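Local coordinates for hydrogenase maturation factor (Thermoanaerobacter tengcongensis, PDB 3VTH), which transfers the carbamoyl group of carbamoyl phosphate to the C-terminal cysteine of HypE during maturation of [NiFe]-hydrogenases, probably at the cost of ATP, at the zinc ion site and the diphosphomethylphosphonic acid adenosyl ester site. Residues are numbered along the deposited sequence; one frame, centred on the assembly and turned at random.

Contact 1: the zinc ion site. Residues 114, 117, 135-136, 138-139, 177. With ZN (zinc ion), chain B.
Two stretches of backbone converge on the metal: Cys114 leads in extended form into helix 115-121, which carries Cys117, while Cys136 and Cys139 sit in a loop. The site is a zinc finger of HypF type, in which paired CxxC motifs hold a zinc that probably serves to stabilise the fold. All four cysteine sulfurs bind ZN near-tetrahedrally, Cys117 SG at 2.3 Å. Angles at the metal spread from 100° for Cys114 and Cys136 to 122° for Cys136 and Cys139. The sulfurs of Cys114, Cys136 and Cys139 are tucked over the backbone, flanked by N and C, whereas that of Cys117 turns anti to its carbonyl carbon. Backbone amides tie down the sulfurs: Cys117 N gives a nearly straight hydrogen bond to Cys114 SG at 3.4 Å, and Asn138 N reaches Cys136 SG at 3.3 Å. Arg177, a straight chain out to NE, comes in tip first. Its NH1 donates to Cys136 SG at 3.2 Å, close to the guanidinium plane, and NH2 makes a weak bond to Cys117 SG at the edge of the same group. This positive charge would be expected to temper the negative charge that zinc-bound cysteine sulfurs are likely to carry. An alanine here would remove both contacts and would probably leave the sulfurs less well neutralised. Across the site, Cys114 N hydrogen-bonds to Cys139 SG, 3.5 Å away, with 168° at the hydrogen.

Contact 2: the zinc ion site. Residues 127, 164, 167, 185-186, 188-189. With ZN (zinc ion), chain C.
This HypF-type zinc finger, built from two CxxC pairs, receives Arg127 from a separate stretch of the chain. Arg127 CB turns CG back over the backbone, flanked by N and C (chi1 76°); CG, CD and NE then run out straight, bringing the guanidinium to the sulfurs. At the tip the two terminal nitrogens divide the work: NH2 donates to Cys167 SG at 3.3 Å, near the guanidinium plane, while NH1 makes a weak bond to Cys186 SG. NH1 stays 4.4 Å from ZN, so arginine acts as a second-shell partner whose charge probably offsets the negative charge that the zinc-bound sulfurs are likely to carry. The zinc itself is held near-tetrahedrally by Cys164, Cys167, Cys186 and Cys189, with Cys189 SG at 2.3 Å. Angles run from 103° between Cys164 and Cys186 to 117° between Cys164 and Cys189. Cys167 SG lies anti to its carbonyl carbon, the other three sulfurs over their own backbone. Cys167 N donates a hydrogen bond to Cys164 SG at 3.4 Å, and Cys164 N one to Cys189 SG at 3.5 Å. In the fold, Cys164 immediately precedes helix 165-171, whose first turn bears Cys167, and the loop of Cys186 and Cys189 closes over the metal ahead of strand 193-196.

Contact 3: the diphosphomethylphosphonic acid adenosyl ester site. Residues 245, 247, 250-253, 285, 301, 303-305, 328-329, 331, 333-334, 370, 382, 622. With APC (diphosphomethylphosphonic acid adenosyl ester), chain D; MG (magnesium ion), chain E.
The nucleotide pocket, probably where ATP activates the carbamoyl group, lies in the YrdC-like domain, lined by the loop after helix 235-245, strands 283-287, 303-307 and 328-329, and Arg382, with Met622 of helix 619-626 reaching in from the Kae1-like part. It buries most of APC, an ATP analogue with a methylene, C3A, between the alpha- and beta-phosphorus. CH-pi contacts clamp the adenine, Pro251 CG on one face, 3.4 Å from the five-membered ring's centroid, and Leu285 CD2 on the other, over the six-membered ring. At its edge N6 donates to Thr303 OG1 at 3.2 Å, and waters bridge N7 to Phe252 O and Gly305 N, and N1 to Thr303 OG1. The bent chain of Arg382 (chi3 -80°) grips the beta-phosphate end-on: NH1 goes to O1B, and NH2 to O2B, which Lys250 NZ also grips at 2.8 Å. On the alpha-phosphate, Thr328 OG1 donates to O1A at 2.6 Å and Ser329 N to O2A. Arg247 salt-bridges O1A, but an N-H of NH2 is spent on a hydrogen bond to Pro251 O, approached from above its carbonyl plane. Lys245 NZ and Asn331 ND2 share gamma-phosphate O1G, and Glu334 N donates to O3G at 2.7 Å. MG joins all three phosphates through O2A, O1B and O1G, besides binding water 1. Ser329 OG binds the metal at 2.1 Å and donates at 2.6 Å to an in-plane lone pair of Asn331 OD1.

Contact 1: the zinc ion site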
loop_
_atom_site.group_PDB
_atom_site.type_symbol
_atom_site.label_atom_id
_atom_site.label_comp_id
_atom_site.label_asym_id
_atom_site.label_seq_id
_atom_site.Cartn_x
_atom_site.Cartn_y
_atom_site.Cartn_z
ATOM N N CYS A 114 18.445 9.367 5.773
ATOM C CA CYS A 114 19.063 8.751 6.955
ATOM C C CYS A 114 19.573 9.808 7.928
ATOM O O CYS A 114 19.702 10.985 7.579
ATOM C CB CYS A 114 20.207 7.791 6.550
ATOM S SG CYS A 114 21.722 8.601 5.975
ATOM N N CYS A 117 22.895 11.719 6.643
ATOM C CA CYS A 117 22.641 12.748 5.631
ATOM C C CYS A 117 21.954 13.963 6.246
ATOM O O CYS A 117 22.262 15.089 5.886
ATOM C CB CYS A 117 21.805 12.203 4.466
ATOM S SG CYS A 117 22.768 11.116 3.366
ATOM N N ASN A 135 21.911 12.417 -0.422
ATOM C CA ASN A 135 21.589 11.008 -0.143
ATOM C C ASN A 135 22.904 10.239 0.015
ATOM O O ASN A 135 23.972 10.835 -0.070
ATOM C CB ASN A 135 20.728 10.393 -1.263
ATOM C CG ASN A 135 21.367 10.544 -2.652
ATOM O OD1 ASN A 135 22.594 10.637 -2.799
ATOM N ND2 ASN A 135 20.532 10.568 -3.674
ATOM N N CYS A 136 22.824 8.932 0.238
ATOM C CA CYS A 136 24.006 8.098 0.391
ATOM C C CYS A 136 23.570 6.657 0.137
ATOM O O CYS A 136 22.449 6.429 -0.308
ATOM C CB CYS A 136 24.600 8.265 1.803
ATOM S SG CYS A 136 23.578 7.591 3.142
ATOM N N ASN A 138 22.648 4.539 2.143
ATOM C CA ASN A 138 21.634 4.133 3.125
ATOM C C ASN A 138 20.267 4.848 3.043
ATOM O O ASN A 138 19.406 4.616 3.914
ATOM C CB ASN A 138 22.182 4.294 4.562
ATOM C CG ASN A 138 23.366 3.386 4.862
ATOM O OD1 ASN A 138 23.389 2.217 4.474
ATOM N ND2 ASN A 138 24.352 3.925 5.578
ATOM N N CYS A 139 20.074 5.703 2.036
ATOM C CA CYS A 139 18.842 6.510 1.909
ATOM C C CYS A 139 18.659 7.090 0.508
ATOM O O CYS A 139 19.573 7.031 -0.322
ATOM C CB CYS A 139 18.830 7.647 2.944
ATOM S SG CYS A 139 19.866 9.118 2.564
ATOM N N ARG A 177 32.447 7.811 3.740
ATOM C CA ARG A 177 31.228 7.023 3.872
ATOM C C ARG A 177 30.476 6.917 2.549
ATOM O O ARG A 177 29.612 6.042 2.396
ATOM C CB ARG A 177 30.341 7.507 5.024
ATOM C CG ARG A 177 29.512 8.730 4.730
ATOM C CD ARG A 177 28.657 9.075 5.945
ATOM N NE ARG A 177 27.631 10.039 5.583
ATOM C CZ ARG A 177 26.426 9.711 5.127
ATOM N NH1 ARG A 177 26.082 8.437 4.991
ATOM N NH2 ARG A 177 25.562 10.657 4.825
HETATM ZN ZN ZN B . 21.859 9.043 3.723
#

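Contact 2: the zinc ion site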
loop_
_atom_site.group_PDB
_atom_site.type_symbol
_atom_site.label_atom_id
_atom_site.label_comp_id
_atom_site.label_asym_id
_atom_site.label_seq_id
_atom_site.Cartn_x
_atom_site.Cartn_y
_atom_site.Cartn_z
ATOM N N ARG A 127 30.034 20.791 3.013
ATOM C CA ARG A 127 29.800 21.285 1.652
ATOM C C ARG A 127 28.421 20.909 1.079
ATOM O O ARG A 127 27.987 21.491 0.078
ATOM C CB ARG A 127 30.934 20.902 0.702
ATOM C CG ARG A 127 30.952 19.479 0.243
ATOM C CD ARG A 127 32.154 19.259 -0.683
ATOM N NE ARG A 127 32.069 17.946 -1.304
ATOM C CZ ARG A 127 31.620 17.712 -2.535
ATOM N NH1 ARG A 127 31.235 18.710 -3.332
ATOM N NH2 ARG A 127 31.564 16.467 -2.978
ATOM N N CYS A 164 31.319 15.433 -10.232
ATOM C CA CYS A 164 32.407 16.404 -10.210
ATOM C C CYS A 164 33.652 15.760 -9.588
ATOM O O CYS A 164 33.581 14.661 -9.014
ATOM C CB CYS A 164 32.007 17.644 -9.410
ATOM S SG CYS A 164 31.882 17.354 -7.617
ATOM N N CYS A 167 33.236 14.853 -5.811
ATOM C CA CYS A 167 32.374 13.698 -5.564
ATOM C C CYS A 167 33.066 12.411 -5.989
ATOM O O CYS A 167 32.933 11.388 -5.323
ATOM C CB CYS A 167 31.033 13.853 -6.273
ATOM S SG CYS A 167 29.956 15.029 -5.438
ATOM N N ALA A 185 26.403 12.900 -5.327
ATOM C CA ALA A 185 26.356 14.164 -6.059
ATOM C C ALA A 185 26.386 15.300 -5.058
ATOM O O ALA A 185 26.314 15.057 -3.844
ATOM C CB ALA A 185 25.080 14.240 -6.919
ATOM N N CYS A 186 26.460 16.533 -5.566
ATOM C CA CYS A 186 26.568 17.720 -4.719
ATOM C C CYS A 186 25.970 18.928 -5.435
ATOM O O CYS A 186 25.399 18.784 -6.516
ATOM C CB CYS A 186 28.039 17.982 -4.369
ATOM S SG CYS A 186 29.055 18.622 -5.754
ATOM N N ASP A 188 27.422 21.155 -7.103
ATOM C CA ASP A 188 28.133 21.407 -8.360
ATOM C C ASP A 188 27.785 20.422 -9.483
ATOM O O ASP A 188 27.856 20.765 -10.662
ATOM C CB ASP A 188 29.647 21.360 -8.112
ATOM C CG ASP A 188 30.124 22.432 -7.119
ATOM O OD1 ASP A 188 31.098 22.172 -6.386
ATOM O OD2 ASP A 188 29.509 23.518 -7.056
ATOM N N CYS A 189 27.444 19.186 -9.128
ATOM C CA CYS A 189 27.273 18.157 -10.155
ATOM C C CYS A 189 25.891 17.507 -10.107
ATOM O O CYS A 189 25.552 16.683 -10.964
ATOM C CB CYS A 189 28.383 17.096 -10.047
ATOM S SG CYS A 189 28.279 16.017 -8.568
HETATM ZN ZN ZN C . 29.738 16.767 -6.942
#

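Contact 3: the diphosphomethylphosphonic acid adenosyl ester site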
loop_
_atom_site.group_PDB
_atom_site.type_symbol
_atom_site.label_atom_id
_atom_site.label_comp_id
_atom_site.label_asym_id
_atom_site.label_seq_id
_atom_site.Cartn_x
_atom_site.Cartn_y
_atom_site.Cartn_z
ATOM N N LYS A 245 -8.908 20.935 -7.287
ATOM C CA LYS A 245 -8.685 19.516 -7.572
ATOM C C LYS A 245 -10.004 18.770 -7.855
ATOM O O LYS A 245 -10.004 17.739 -8.539
ATOM C CB LYS A 245 -7.872 18.835 -6.454
ATOM C CG LYS A 245 -7.306 17.456 -6.868
ATOM C CD LYS A 245 -6.373 16.819 -5.824
ATOM C CE LYS A 245 -6.099 15.358 -6.197
ATOM N NZ LYS A 245 -5.122 14.698 -5.275
ATOM N N ARG A 247 -11.832 17.475 -5.465
ATOM C CA ARG A 247 -11.760 16.364 -4.503
ATOM C C ARG A 247 -12.442 16.837 -3.223
ATOM O O ARG A 247 -11.806 17.464 -2.363
ATOM C CB ARG A 247 -10.291 16.047 -4.233
ATOM C CG ARG A 247 -9.998 14.831 -3.372
ATOM C CD ARG A 247 -8.476 14.721 -3.259
ATOM N NE ARG A 247 -8.018 13.638 -2.398
ATOM C CZ ARG A 247 -8.095 13.646 -1.069
ATOM N NH1 ARG A 247 -8.649 14.672 -0.438
ATOM N NH2 ARG A 247 -7.636 12.622 -0.373
ATOM N N LYS A 250 -12.930 13.001 0.186
ATOM C CA LYS A 250 -11.836 12.175 0.678
ATOM C C LYS A 250 -10.922 13.007 1.582
ATOM O O LYS A 250 -10.558 14.133 1.221
ATOM C CB LYS A 250 -11.010 11.607 -0.480
ATOM C CG LYS A 250 -11.618 10.413 -1.228
ATOM C CD LYS A 250 -10.518 9.806 -2.137
ATOM C CE LYS A 250 -11.025 8.627 -2.979
ATOM N NZ LYS A 250 -9.998 8.210 -3.987
ATOM N N PRO A 251 -10.545 12.459 2.755
ATOM C CA PRO A 251 -9.659 13.179 3.684
ATOM C C PRO A 251 -8.273 13.428 3.090
ATOM O O PRO A 251 -7.772 12.607 2.317
ATOM C CB PRO A 251 -9.529 12.217 4.872
ATOM C CG PRO A 251 -9.790 10.826 4.258
ATOM C CD PRO A 251 -10.831 11.079 3.202
ATOM N N PHE A 252 -7.669 14.553 3.468
ATOM C CA PHE A 252 -6.297 14.867 3.108
ATOM C C PHE A 252 -5.324 14.377 4.169
ATOM O O PHE A 252 -5.539 14.604 5.377
ATOM C CB PHE A 252 -6.095 16.382 3.008
ATOM C CG PHE A 252 -6.681 17.011 1.775
ATOM C CD1 PHE A 252 -6.498 16.443 0.512
ATOM C CD2 PHE A 252 -7.361 18.212 1.869
ATOM C CE1 PHE A 252 -7.018 17.062 -0.628
ATOM C CE2 PHE A 252 -7.876 18.838 0.733
ATOM C CZ PHE A 252 -7.722 18.258 -0.507
ATOM N N ALA A 253 -4.245 13.757 3.705
ATOM C CA ALA A 253 -3.089 13.469 4.522
ATOM C C ALA A 253 -2.288 14.751 4.741
ATOM O O ALA A 253 -2.298 15.633 3.900
ATOM C CB ALA A 253 -2.213 12.427 3.834
ATOM N N LEU A 285 -2.271 6.344 9.661
ATOM C CA LEU A 285 -3.581 6.747 10.166
ATOM C C LEU A 285 -3.581 6.697 11.682
ATOM O O LEU A 285 -3.330 5.649 12.285
ATOM C CB LEU A 285 -4.707 5.870 9.593
ATOM C CG LEU A 285 -4.753 5.803 8.057
ATOM C CD1 LEU A 285 -5.926 4.967 7.627
ATOM C CD2 LEU A 285 -4.808 7.208 7.405
ATOM N N LEU A 301 -14.385 12.367 10.515
ATOM C CA LEU A 301 -13.596 11.192 10.841
ATOM C C LEU A 301 -12.889 11.403 12.181
ATOM O O LEU A 301 -12.620 12.549 12.581
ATOM C CB LEU A 301 -12.580 10.889 9.733
ATOM C CG LEU A 301 -13.165 10.670 8.325
ATOM C CD1 LEU A 301 -12.055 10.469 7.288
ATOM C CD2 LEU A 301 -14.133 9.505 8.308
ATOM N N THR A 303 -9.923 10.021 12.762
ATOM C CA THR A 303 -8.514 9.767 12.448
ATOM C C THR A 303 -7.925 10.827 11.508
ATOM O O THR A 303 -8.653 11.490 10.772
ATOM C CB THR A 303 -8.319 8.404 11.763
ATOM O OG1 THR A 303 -9.087 8.383 10.550
ATOM C CG2 THR A 303 -8.764 7.226 12.693
ATOM N N LEU A 304 -6.604 10.977 11.549
ATOM C CA LEU A 304 -5.869 11.836 10.644
ATOM C C LEU A 304 -4.785 10.981 9.981
ATOM O O LEU A 304 -4.189 10.125 10.637
ATOM C CB LEU A 304 -5.213 12.954 11.459
ATOM C CG LEU A 304 -5.225 14.440 11.095
ATOM C CD1 LEU A 304 -6.544 14.934 10.474
ATOM C CD2 LEU A 304 -4.894 15.250 12.387
ATOM N N GLY A 305 -4.526 11.220 8.695
ATOM C CA GLY A 305 -3.420 10.570 8.000
ATOM C C GLY A 305 -2.220 11.487 8.087
ATOM O O GLY A 305 -2.269 12.612 7.586
ATOM N N THR A 328 -1.297 16.148 -1.063
ATOM C CA THR A 328 -2.220 15.332 -1.837
ATOM C C THR A 328 -1.574 15.164 -3.193
ATOM O O THR A 328 -0.776 16.000 -3.602
ATOM C CB THR A 328 -3.651 15.961 -1.915
ATOM O OG1 THR A 328 -4.562 15.023 -2.517
ATOM C CG2 THR A 328 -3.657 17.260 -2.710
ATOM N N SER A 329 -1.885 14.079 -3.888
ATOM C CA SER A 329 -1.157 13.793 -5.109
ATOM C C SER A 329 -1.493 14.839 -6.178
ATOM O O SER A 329 -2.622 15.335 -6.257
ATOM C CB SER A 329 -1.413 12.353 -5.583
ATOM O OG SER A 329 -2.753 12.193 -5.999
ATOM N N ASN A 331 -2.507 15.756 -9.335
ATOM C CA ASN A 331 -3.279 15.335 -10.502
ATOM C C ASN A 331 -4.683 15.915 -10.375
ATOM O O ASN A 331 -5.087 16.330 -9.278
ATOM C CB ASN A 331 -3.337 13.805 -10.606
ATOM C CG ASN A 331 -3.652 13.129 -9.271
ATOM O OD1 ASN A 331 -2.741 12.741 -8.537
ATOM N ND2 ASN A 331 -4.946 12.978 -8.957
ATOM N N SER A 333 -8.474 15.097 -9.939
ATOM C CA SER A 333 -9.138 13.960 -9.322
ATOM C C SER A 333 -9.244 12.799 -10.324
ATOM O O SER A 333 -9.611 13.010 -11.478
ATOM C CB SER A 333 -10.529 14.363 -8.817
ATOM O OG SER A 333 -10.967 13.455 -7.815
ATOM N N GLU A 334 -8.856 11.603 -9.873
ATOM C CA GLU A 334 -9.050 10.315 -10.584
ATOM C C GLU A 334 -8.040 9.960 -11.687
ATOM O O GLU A 334 -8.118 8.881 -12.275
ATOM C CB GLU A 334 -10.494 10.142 -11.088
ATOM C CG GLU A 334 -11.539 10.121 -9.973
ATOM C CD GLU A 334 -12.957 10.207 -10.495
ATOM O OE1 GLU A 334 -13.840 10.634 -9.723
ATOM O OE2 GLU A 334 -13.198 9.858 -11.676
ATOM N N VAL A 370 -0.017 4.392 2.604
ATOM C CA VAL A 370 -0.901 4.696 3.720
ATOM C C VAL A 370 -0.966 3.447 4.582
ATOM O O VAL A 370 -1.288 2.369 4.098
ATOM C CB VAL A 370 -2.332 5.095 3.252
ATOM C CG1 VAL A 370 -3.227 5.426 4.457
ATOM C CG2 VAL A 370 -2.263 6.299 2.275
ATOM N N ARG A 382 -2.593 1.280 1.658
ATOM C CA ARG A 382 -2.148 1.562 0.310
ATOM C C ARG A 382 -0.654 1.266 0.288
ATOM O O ARG A 382 0.128 1.929 0.941
ATOM C CB ARG A 382 -2.450 3.022 -0.072
ATOM C CG ARG A 382 -2.057 3.374 -1.544
ATOM C CD ARG A 382 -2.366 4.864 -1.842
ATOM N NE ARG A 382 -3.791 5.056 -2.124
ATOM C CZ ARG A 382 -4.330 6.202 -2.552
ATOM N NH1 ARG A 382 -3.566 7.280 -2.717
ATOM N NH2 ARG A 382 -5.638 6.267 -2.818
ATOM N N MET A 622 -17.003 4.727 6.971
ATOM C CA MET A 622 -15.965 5.403 7.743
ATOM C C MET A 622 -16.553 6.347 8.784
ATOM O O MET A 622 -16.084 6.400 9.915
ATOM C CB MET A 622 -15.016 6.167 6.800
ATOM C CG MET A 622 -14.210 5.221 5.894
ATOM S SD MET A 622 -13.312 6.106 4.587
ATOM C CE MET A 622 -12.039 6.890 5.576
HETATM P PG APC D . -7.220 11.427 -6.205
HETATM O O1G APC D . -5.774 11.853 -6.163
HETATM O O2G APC D . -8.143 12.474 -5.630
HETATM O O3G APC D . -7.681 10.911 -7.537
HETATM P PB APC D . -6.560 9.731 -3.970
HETATM O O1B APC D . -5.238 9.262 -4.495
HETATM O O2B APC D . -7.368 8.679 -3.236
HETATM O O3B APC D . -7.446 10.147 -5.246
HETATM P PA APC D . -4.741 11.577 -2.192
HETATM O O1A APC D . -4.922 12.774 -1.288
HETATM O O2A APC D . -3.652 11.696 -3.196
HETATM C C3A APC D . -6.373 11.234 -2.954
HETATM O "O5'" APC D . -4.373 10.261 -1.335
HETATM C "C5'" APC D . -4.388 10.207 0.088
HETATM C "C4'" APC D . -5.040 8.893 0.511
HETATM O "O4'" APC D . -4.925 8.815 1.937
HETATM C "C3'" APC D . -6.531 8.890 0.166
HETATM O "O3'" APC D . -6.961 7.612 -0.335
HETATM C "C2'" APC D . -7.203 9.132 1.502
HETATM O "O2'" APC D . -8.555 8.638 1.541
HETATM C "C1'" APC D . -6.209 8.510 2.481
HETATM N N9 APC D . -6.423 9.172 3.762
HETATM C C8 APC D . -6.034 10.423 4.128
HETATM N N7 APC D . -6.468 10.692 5.384
HETATM C C5 APC D . -7.143 9.606 5.819
HETATM C C6 APC D . -7.870 9.212 7.046
HETATM N N6 APC D . -7.957 10.049 8.100
HETATM N N1 APC D . -8.437 7.986 7.080
HETATM C C2 APC D . -8.350 7.120 6.049
HETATM N N3 APC D . -7.719 7.397 4.897
HETATM C C4 APC D . -7.109 8.606 4.742
HETATM MG MG MG E . -4.173 10.834 -5.208
HETATM O O HOH W 1 -3.751 9.782 -7.117
HETATM O O HOH W 2 -6.378 12.765 7.155
HETATM O O HOH W 3 -3.881 13.824 0.867
HETATM O O HOH W 4 -9.485 6.374 8.983
#

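Contact 1 and contact 2 are neighbours, their C-alpha centres about 15 Å apart, and each borrows its second-shell arginine from the other finger's sequence: Arg177 lies between the cysteine pairs of contact 2, Arg127 between those of contact 1. This exchange probably locks the two fingers into one unit. Contact 3 shares no residue with them; its C-alpha centre lies about 30 Å from that of contact 1 and 37 Å from that of contact 2, so the zincs are unlikely to act on the nucleotide. Contact 1 sits nearer the predicted acylphosphatase residue Arg26, about 14 Å from its centre, against 37 Å for contact 3.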